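Long-range contacts in beta sliding clamp (Bartonella birtlesii LL-WM9, PDB 6DEG), which probably encircles DNA as a head-to-tail homodimeric ring and tethers DNA polymerases and other proteins to it, conferring processivity: residues Val262-Asn267 / Pro361-Asp366; Asp186-Ala191 / Leu373-Pro378; Val296-Glu301 / Ile332-Arg337. All coordinates share one frame; numbering follows the deposited sequence.

Contact 1 of 3, residues Val262-Asn267 / Pro361-Asp366; sequences VIPLGN and PALIRD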
loop_
_atom_site.group_PDB
_atom_site.type_symbol
_atom_site.label_atom_id
_atom_site.label_comp_id
_atom_site.label_asym_id
_atom_site.label_seq_id
_atom_site.Cartn_x
_atom_site.Cartn_y
_atom_site.Cartn_z
ATOM N N VAL B 262 -24.113 30.193 -8.648
ATOM C CA VAL B 262 -22.683 29.926 -8.727
ATOM C C VAL B 262 -22.237 29.572 -10.149
ATOM O O VAL B 262 -21.077 29.791 -10.516
ATOM C CB VAL B 262 -22.363 28.810 -7.715
ATOM C CG1 VAL B 262 -21.098 28.055 -8.077
ATOM C CG2 VAL B 262 -22.305 29.385 -6.307
ATOM N N ILE B 263 -23.140 29.081 -10.979
ATOM C CA ILE B 263 -22.778 28.659 -12.334
ATOM C C ILE B 263 -22.686 29.891 -13.234
ATOM O O ILE B 263 -23.615 30.714 -13.235
ATOM C CB ILE B 263 -23.795 27.660 -12.865
ATOM C CG1 ILE B 263 -23.860 26.456 -11.922
ATOM C CG2 ILE B 263 -23.430 27.222 -14.270
ATOM C CD1 ILE B 263 -24.768 25.360 -12.396
ATOM N N PRO B 264 -21.600 30.061 -13.992
ATOM C CA PRO B 264 -21.496 31.228 -14.878
ATOM C C PRO B 264 -22.526 31.185 -15.995
ATOM O O PRO B 264 -22.856 30.126 -16.533
ATOM C CB PRO B 264 -20.072 31.126 -15.446
ATOM C CG PRO B 264 -19.366 30.118 -14.598
ATOM C CD PRO B 264 -20.418 29.190 -14.087
ATOM N N LEU B 265 -23.012 32.369 -16.365
ATOM C CA LEU B 265 -24.091 32.500 -17.337
ATOM C C LEU B 265 -23.589 32.822 -18.739
ATOM O O LEU B 265 -23.943 32.134 -19.700
ATOM C CB LEU B 265 -25.079 33.580 -16.878
ATOM N N GLY B 266 -22.766 33.855 -18.873
ATOM C CA GLY B 266 -22.271 34.229 -20.179
ATOM C C GLY B 266 -20.769 34.115 -20.304
ATOM O O GLY B 266 -20.055 35.120 -20.233
ATOM N N ASN B 267 -20.270 32.895 -20.483
ATOM C CA ASN B 267 -18.860 32.666 -20.767
ATOM C C ASN B 267 -18.708 32.543 -22.278
ATOM O O ASN B 267 -19.208 31.590 -22.886
ATOM C CB ASN B 267 -18.348 31.428 -20.037
ATOM C CG ASN B 267 -17.999 31.717 -18.590
ATOM O OD1 ASN B 267 -18.488 32.682 -18.000
ATOM N ND2 ASN B 267 -17.140 30.887 -18.014
ATOM N N PRO B 361 -14.745 32.439 -13.478
ATOM C CA PRO B 361 -14.820 30.976 -13.388
ATOM C C PRO B 361 -15.042 30.329 -14.745
ATOM O O PRO B 361 -15.710 30.878 -15.623
ATOM C CB PRO B 361 -16.013 30.740 -12.455
ATOM C CG PRO B 361 -16.107 31.984 -11.652
ATOM C CD PRO B 361 -15.697 33.097 -12.567
ATOM N N ALA B 362 -14.468 29.145 -14.903
ATOM C CA ALA B 362 -14.602 28.365 -16.120
ATOM C C ALA B 362 -15.734 27.359 -15.985
ATOM O O ALA B 362 -16.074 26.914 -14.886
ATOM C CB ALA B 362 -13.306 27.624 -16.434
ATOM N N LEU B 363 -16.303 26.986 -17.123
ATOM C CA LEU B 363 -17.313 25.943 -17.175
ATOM C C LEU B 363 -16.822 24.865 -18.125
ATOM O O LEU B 363 -16.542 25.145 -19.297
ATOM C CB LEU B 363 -18.668 26.505 -17.615
ATOM C CG LEU B 363 -19.835 25.512 -17.639
ATOM C CD1 LEU B 363 -21.128 26.235 -17.352
ATOM C CD2 LEU B 363 -19.939 24.770 -18.973
ATOM N N ILE B 364 -16.728 23.637 -17.622
ATOM C CA ILE B 364 -16.222 22.501 -18.377
ATOM C C ILE B 364 -17.378 21.535 -18.573
ATOM O O ILE B 364 -18.117 21.240 -17.627
ATOM C CB ILE B 364 -15.042 21.817 -17.664
ATOM C CG1 ILE B 364 -13.866 22.786 -17.541
ATOM C CG2 ILE B 364 -14.613 20.565 -18.417
ATOM C CD1 ILE B 364 -13.256 22.844 -16.158
ATOM N N ARG B 365 -17.536 21.051 -19.799
ATOM C CA ARG B 365 -18.632 20.158 -20.129
ATOM C C ARG B 365 -18.155 19.187 -21.193
ATOM O O ARG B 365 -17.052 19.313 -21.737
ATOM C CB ARG B 365 -19.866 20.932 -20.607
ATOM N N ASP B 366 -18.994 18.202 -21.475
ATOM C CA ASP B 366 -18.686 17.248 -22.517
ATOM C C ASP B 366 -19.140 17.758 -23.879
ATOM O O ASP B 366 -18.327 17.918 -24.790
ATOM C CB ASP B 366 -19.320 15.898 -22.210
ATOM C CG ASP B 366 -18.362 14.766 -22.444
ATOM O OD1 ASP B 366 -17.605 14.859 -23.426
ATOM O OD2 ASP B 366 -18.354 13.798 -21.657
#

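Contact 2 of 3, residues Asp186-Ala191 / Leu373-Pro378; sequences DGHRLA and LYVLMP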
loop_
_atom_site.group_PDB
_atom_site.type_symbol
_atom_site.label_atom_id
_atom_site.label_comp_id
_atom_site.label_asym_id
_atom_site.label_seq_id
_atom_site.Cartn_x
_atom_site.Cartn_y
_atom_site.Cartn_z
ATOM N N ASP B 186 -18.153 24.123 -3.670
ATOM C CA ASP B 186 -17.276 24.766 -2.696
ATOM C C ASP B 186 -17.250 26.232 -3.110
ATOM O O ASP B 186 -16.417 26.639 -3.924
ATOM C CB ASP B 186 -15.884 24.129 -2.693
ATOM C CG ASP B 186 -14.887 24.890 -1.840
ATOM O OD1 ASP B 186 -14.372 25.927 -2.303
ATOM O OD2 ASP B 186 -14.609 24.445 -0.708
ATOM N N GLY B 187 -18.180 27.015 -2.566
ATOM C CA GLY B 187 -18.348 28.388 -2.995
ATOM C C GLY B 187 -18.691 28.457 -4.466
ATOM O O GLY B 187 -19.851 28.279 -4.848
ATOM N N HIS B 188 -17.683 28.688 -5.304
ATOM C CA HIS B 188 -17.881 28.700 -6.746
ATOM C C HIS B 188 -17.453 27.403 -7.415
ATOM O O HIS B 188 -18.053 27.018 -8.423
ATOM C CB HIS B 188 -17.147 29.877 -7.394
ATOM C CG HIS B 188 -17.885 30.466 -8.556
ATOM N ND1 HIS B 188 -18.347 31.764 -8.568
ATOM C CD2 HIS B 188 -18.259 29.922 -9.737
ATOM C CE1 HIS B 188 -18.968 31.997 -9.712
ATOM N NE2 HIS B 188 -18.930 30.894 -10.438
ATOM N N ARG B 189 -16.427 26.732 -6.895
ATOM C CA ARG B 189 -16.087 25.401 -7.381
ATOM C C ARG B 189 -17.288 24.485 -7.159
ATOM O O ARG B 189 -17.820 24.402 -6.049
ATOM C CB ARG B 189 -14.847 24.891 -6.636
ATOM C CG ARG B 189 -14.554 23.401 -6.739
ATOM C CD ARG B 189 -14.661 22.891 -8.159
ATOM N NE ARG B 189 -14.554 21.440 -8.223
ATOM C CZ ARG B 189 -14.508 20.742 -9.353
ATOM N NH1 ARG B 189 -14.406 19.421 -9.310
ATOM N NH2 ARG B 189 -14.571 21.361 -10.525
ATOM N N LEU B 190 -17.719 23.797 -8.219
ATOM C CA LEU B 190 -18.996 23.094 -8.181
ATOM C C LEU B 190 -18.964 21.875 -9.097
ATOM O O LEU B 190 -18.183 21.807 -10.048
ATOM C CB LEU B 190 -20.137 24.044 -8.586
ATOM C CG LEU B 190 -21.588 23.567 -8.582
ATOM C CD1 LEU B 190 -22.491 24.696 -8.136
ATOM C CD2 LEU B 190 -22.004 23.062 -9.956
ATOM N N ALA B 191 -19.840 20.912 -8.796
ATOM C CA ALA B 191 -20.042 19.723 -9.621
ATOM C C ALA B 191 -21.528 19.397 -9.695
ATOM O O ALA B 191 -22.184 19.270 -8.658
ATOM C CB ALA B 191 -19.269 18.521 -9.065
ATOM N N LEU B 373 -21.775 18.711 -15.486
ATOM C CA LEU B 373 -20.990 19.915 -15.719
ATOM C C LEU B 373 -20.232 20.287 -14.453
ATOM O O LEU B 373 -20.685 20.015 -13.338
ATOM C CB LEU B 373 -21.864 21.086 -16.180
ATOM C CG LEU B 373 -22.862 21.706 -15.202
ATOM C CD1 LEU B 373 -22.306 22.977 -14.569
ATOM C CD2 LEU B 373 -24.157 21.995 -15.935
ATOM N N TYR B 374 -19.075 20.920 -14.646
ATOM C CA TYR B 374 -18.197 21.332 -13.561
ATOM C C TYR B 374 -17.903 22.822 -13.680
ATOM O O TYR B 374 -17.925 23.391 -14.775
ATOM C CB TYR B 374 -16.864 20.571 -13.578
ATOM C CG TYR B 374 -16.943 19.083 -13.315
ATOM C CD1 TYR B 374 -17.134 18.591 -12.031
ATOM C CD2 TYR B 374 -16.787 18.167 -14.350
ATOM C CE1 TYR B 374 -17.187 17.229 -11.789
ATOM C CE2 TYR B 374 -16.838 16.806 -14.116
ATOM C CZ TYR B 374 -17.038 16.344 -12.837
ATOM O OH TYR B 374 -17.088 14.990 -12.608
ATOM N N VAL B 375 -17.628 23.450 -12.539
ATOM C CA VAL B 375 -17.233 24.853 -12.472
ATOM C C VAL B 375 -15.993 24.945 -11.595
ATOM O O VAL B 375 -16.011 24.498 -10.443
ATOM C CB VAL B 375 -18.361 25.742 -11.916
ATOM C CG1 VAL B 375 -17.839 27.133 -11.612
ATOM C CG2 VAL B 375 -19.508 25.814 -12.902
ATOM N N LEU B 376 -14.926 25.535 -12.127
ATOM C CA LEU B 376 -13.645 25.611 -11.438
ATOM C C LEU B 376 -13.202 27.064 -11.339
ATOM O O LEU B 376 -13.167 27.775 -12.349
ATOM C CB LEU B 376 -12.583 24.783 -12.173
ATOM C CG LEU B 376 -11.335 24.313 -11.413
ATOM C CD1 LEU B 376 -11.692 23.788 -10.034
ATOM C CD2 LEU B 376 -10.582 23.259 -12.211
ATOM N N MET B 377 -12.874 27.501 -10.129
ATOM C CA MET B 377 -12.309 28.832 -9.949
ATOM C C MET B 377 -10.929 28.897 -10.592
ATOM O O MET B 377 -10.111 27.994 -10.381
ATOM C CB MET B 377 -12.205 29.177 -8.465
ATOM C CG MET B 377 -13.519 29.629 -7.857
ATOM S SD MET B 377 -13.975 31.292 -8.385
ATOM C CE MET B 377 -12.663 32.260 -7.647
ATOM N N PRO B 378 -10.629 29.928 -11.373
ATOM C CA PRO B 378 -9.264 30.092 -11.874
ATOM C C PRO B 378 -8.332 30.562 -10.768
ATOM O O PRO B 378 -8.753 31.009 -9.698
ATOM C CB PRO B 378 -9.418 31.160 -12.960
ATOM C CG PRO B 378 -10.567 31.975 -12.490
ATOM C CD PRO B 378 -11.523 31.001 -11.845
#

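Contact 3 of 3, residues Val296-Glu301 / Ile332-Arg337; sequences VKLTIE and IGFNSR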
loop_
_atom_site.group_PDB
_atom_site.type_symbol
_atom_site.label_atom_id
_atom_site.label_comp_id
_atom_site.label_asym_id
_atom_site.label_seq_id
_atom_site.Cartn_x
_atom_site.Cartn_y
_atom_site.Cartn_z
ATOM N N VAL B 296 -1.034 25.683 -12.969
ATOM C CA VAL B 296 -0.447 25.609 -14.304
ATOM C C VAL B 296 -1.080 26.700 -15.157
ATOM O O VAL B 296 -2.282 26.961 -15.048
ATOM C CB VAL B 296 -0.647 24.218 -14.946
ATOM C CG1 VAL B 296 -2.078 23.755 -14.787
ATOM C CG2 VAL B 296 -0.252 24.230 -16.421
ATOM N N LYS B 297 -0.273 27.344 -15.996
ATOM C CA LYS B 297 -0.739 28.442 -16.831
ATOM C C LYS B 297 -1.074 27.933 -18.226
ATOM O O LYS B 297 -0.249 27.279 -18.872
ATOM C CB LYS B 297 0.312 29.548 -16.911
ATOM C CG LYS B 297 0.187 30.422 -18.137
ATOM C CD LYS B 297 0.980 31.700 -17.965
ATOM C CE LYS B 297 2.165 31.748 -18.911
ATOM N NZ LYS B 297 2.888 33.046 -18.820
ATOM N N LEU B 298 -2.279 28.247 -18.688
ATOM C CA LEU B 298 -2.740 27.871 -20.018
ATOM C C LEU B 298 -2.677 29.101 -20.905
ATOM O O LEU B 298 -3.493 30.018 -20.761
ATOM C CB LEU B 298 -4.165 27.325 -19.982
ATOM C CG LEU B 298 -4.447 25.943 -19.405
ATOM C CD1 LEU B 298 -4.300 25.942 -17.896
ATOM C CD2 LEU B 298 -5.846 25.504 -19.810
ATOM N N THR B 299 -1.723 29.122 -21.824
ATOM C CA THR B 299 -1.659 30.181 -22.818
ATOM C C THR B 299 -2.442 29.702 -24.031
ATOM O O THR B 299 -2.043 28.741 -24.698
ATOM C CB THR B 299 -0.216 30.506 -23.181
ATOM O OG1 THR B 299 0.480 30.950 -22.010
ATOM C CG2 THR B 299 -0.177 31.598 -24.241
ATOM N N ILE B 300 -3.556 30.364 -24.315
ATOM C CA ILE B 300 -4.492 29.922 -25.338
ATOM C C ILE B 300 -4.410 30.907 -26.488
ATOM O O ILE B 300 -4.615 32.111 -26.298
ATOM C CB ILE B 300 -5.923 29.817 -24.796
ATOM C CG1 ILE B 300 -5.899 29.381 -23.333
ATOM C CG2 ILE B 300 -6.718 28.821 -25.610
ATOM C CD1 ILE B 300 -7.265 29.171 -22.745
ATOM N N GLU B 301 -4.105 30.397 -27.674
ATOM C CA GLU B 301 -4.082 31.183 -28.896
ATOM C C GLU B 301 -4.984 30.513 -29.923
ATOM O O GLU B 301 -5.664 29.524 -29.632
ATOM C CB GLU B 301 -2.650 31.332 -29.431
ATOM N N ILE B 332 -4.944 31.805 -18.784
ATOM C CA ILE B 332 -5.690 31.525 -17.564
ATOM C C ILE B 332 -5.126 30.259 -16.936
ATOM O O ILE B 332 -4.641 29.363 -17.632
ATOM C CB ILE B 332 -7.208 31.398 -17.844
ATOM C CG1 ILE B 332 -8.001 31.291 -16.538
ATOM C CG2 ILE B 332 -7.485 30.220 -18.762
ATOM C CD1 ILE B 332 -9.502 31.373 -16.719
ATOM N N GLY B 333 -5.178 30.194 -15.610
ATOM C CA GLY B 333 -4.616 29.080 -14.871
ATOM C C GLY B 333 -5.628 28.424 -13.951
ATOM O O GLY B 333 -6.581 29.057 -13.496
ATOM N N PHE B 334 -5.401 27.140 -13.674
ATOM C CA PHE B 334 -6.251 26.354 -12.794
ATOM C C PHE B 334 -5.378 25.454 -11.931
ATOM O O PHE B 334 -4.157 25.384 -12.101
ATOM C CB PHE B 334 -7.265 25.523 -13.588
ATOM C CG PHE B 334 -8.207 26.351 -14.412
ATOM C CD1 PHE B 334 -9.168 27.139 -13.806
ATOM C CD2 PHE B 334 -8.125 26.349 -15.793
ATOM C CE1 PHE B 334 -10.033 27.905 -14.559
ATOM C CE2 PHE B 334 -8.987 27.110 -16.549
ATOM C CZ PHE B 334 -9.940 27.892 -15.930
ATOM N N ASN B 335 -6.014 24.775 -10.978
ATOM C CA ASN B 335 -5.323 23.786 -10.162
ATOM C C ASN B 335 -5.130 22.497 -10.951
ATOM O O ASN B 335 -6.027 22.047 -11.669
ATOM C CB ASN B 335 -6.101 23.501 -8.874
ATOM C CG ASN B 335 -5.294 22.686 -7.870
ATOM O OD1 ASN B 335 -5.544 21.496 -7.674
ATOM N ND2 ASN B 335 -4.323 23.328 -7.232
ATOM N N SER B 336 -3.944 21.903 -10.815
ATOM C CA SER B 336 -3.605 20.738 -11.623
ATOM C C SER B 336 -4.454 19.527 -11.249
ATOM O O SER B 336 -4.939 18.808 -12.130
ATOM C CB SER B 336 -2.119 20.419 -11.478
ATOM O OG SER B 336 -1.327 21.565 -11.736
ATOM N N ARG B 337 -4.664 19.291 -9.952
ATOM C CA ARG B 337 -5.324 18.058 -9.540
ATOM C C ARG B 337 -6.807 18.065 -9.879
ATOM O O ARG B 337 -7.367 17.014 -10.207
ATOM C CB ARG B 337 -5.134 17.834 -8.039
#

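Contact 1 of 3, residues Val262-Asn267 / Pro361-Asp366
Pro-264, in the irregular loop 262-267, comes up to Pro-361, just ahead of the short strand 362-365, their CA atoms 6.8 Å apart; no backbone hydrogen bonds join the two segments. The two proline rings meet obliquely through their rims, with CG of Pro-264 4.0 Å from CB of Pro-361. The same CG also lies near the carbonyl oxygen of Pro-361, which is gripped from another residue of the loop. Asn-267 ND2 donates to Pro-361 O over 2.8 Å with an N-H...O angle of 154°. The oxygen lies close to the amide plane of Asn-267, and the donor sits in the carbonyl plane. With CG of Asn-267 anti to its carbonyl carbon (chi1 -81°), the amide is directed at the carbonyl of Pro-361. Its ND2 also donates to Met-354 O on strand 350-355, so this one nitrogen ties the loop both to the start of strand 362-365 and to the strand beside it. On the strand, Leu-363 raises its CD1 branch to the loop and meets CG2 of Ile-263 at 4.0 Å, while CD of Pro-264 lies within loose contact of the same CD1 methyl. Pro-264 and Pro-361 also rest on Val-375 of strand 372-376, and Val-262 and Pro-361 on His-188. The loop thus packs on the start of strand 362-365 within the C-terminal domain, next to the central-domain residue His-188, a position consistent with the peptide-binding cleft between these two domains known from other bacterial clamps.

Contact 2 of 3, residues Asp186-Ala191 / Leu373-Pro378
The imidazole of His-188 presents its CD2 edge, in plane, to CG1 of Val-375 at 3.4 Å, and the sulfur of Met-377 lies obliquely to the ring, SD 4.6 Å from its centroid. This is a Met-aromatic approach, in which SD also packs on CB of His-188; the imidazole is poorly ordered, so its finer placement is uncertain. The guanidinium of Arg-189 and the ring of Tyr-374 run side by side with their planes 10° apart. The guanidinium has Val-375 O at its edge, where NH2 forms a weak hydrogen bond of 3.5 Å, while CD1 of Leu-376 approaches it obliquely and packs 3.6 Å from CD of Arg-189. A bend at chi2 (46°) brings CD and the guanidinium edge of the arginine alongside Val-375 O. Leu-190 O lies at the edge of the Tyr-374 ring, and CB of Ala-191 meets CD1 obliquely at 3.7 Å. Phe-154 meets the same ring, and the hydroxyl is bonded to Cys-151 O, which fixes the buried tyrosine at its far end. Strands 189-191 and 373-376 run antiparallel, at 171°, and so join the central domain to the C-terminal domain edge to edge, a connection between successive domains found in the beta clamp fold. The hydrogen-bonded pair is Leu-190 with Val-375: Leu-190 N reaches Val-375 O over 2.9 Å, and Val-375 N returns to Leu-190 O over 3.0 Å. Leu-190 and Val-375 also touch through their CB atoms, on the opposite sheet face from Ala-191 and Tyr-374. A type II' turn from Asp-186 to Arg-189, with Gly-187 at positive phi, places His-188 where related clamps have their peptide-binding cleft, consistent with a similar role here.

Contact 3 of 3, residues Val296-Glu301 / Ile332-Arg337
Val-296 and Leu-298 pair with Phe-334 and Ile-332 across two antiparallel strands that twist to 145° between their directions. The Leu-298 and Ile-332 end is the tighter: Leu-298 N donates to Ile-332 O over 2.8 Å and Ile-332 N to Leu-298 O over 3.0 Å. At the other end the bond from Val-296 N to Phe-334 O is stretched to 3.3 Å, and the return from Phe-334 N is weak. Between them Gly-333, in a non-hydrogen-bonded pair with Lys-297, brings its CA to 3.2 Å from Val-296 O. Leu-298 leans over the neighbouring backbone, CB 3.1 Å from Ile-332 O, and with chi1 -73° sends CD1 obliquely toward the Phe-334 ring at 4.4 Å from CD2. Ile-300 and Ile-332 lie side by side, meeting through CD1 and CG2 respectively. CG1 of Val-296 packs near OG of Ser-336. After Asn-335, the N-cap, 330-335, an outermost strand of the C-terminal clamp domain, leads straight into helix 336-345. Strand 304-311 pairs with the other edge of 295-301 and packs on Val-296, Leu-298 and Ile-300; Pro-378 lies against Ile-332 and Phe-334, and Leu-355 of strand 350-355 against Ile-300 and Phe-334.

From the N terminus, the chain first opens contact 2 at 186-191 in the central domain, then contact 1 at 262-267 and contact 3 at 296-301. They close in reverse order, at 332-337, 361-366 and 373-378, so contact 3 nests within contact 1 and both within contact 2; none cross. Contact 3 belongs wholly to the C-terminal domain, as does contact 1, whereas contact 2 bridges the two domains. Adjacent strands 362-365 and 372-376 couple contacts 1 and 2, with probable backbone bonds from Ile-364 to Tyr-374 and from Ala-362 to Leu-376. Phe-334 links contact 3 to both others, touching Ala-362 and Pro-378.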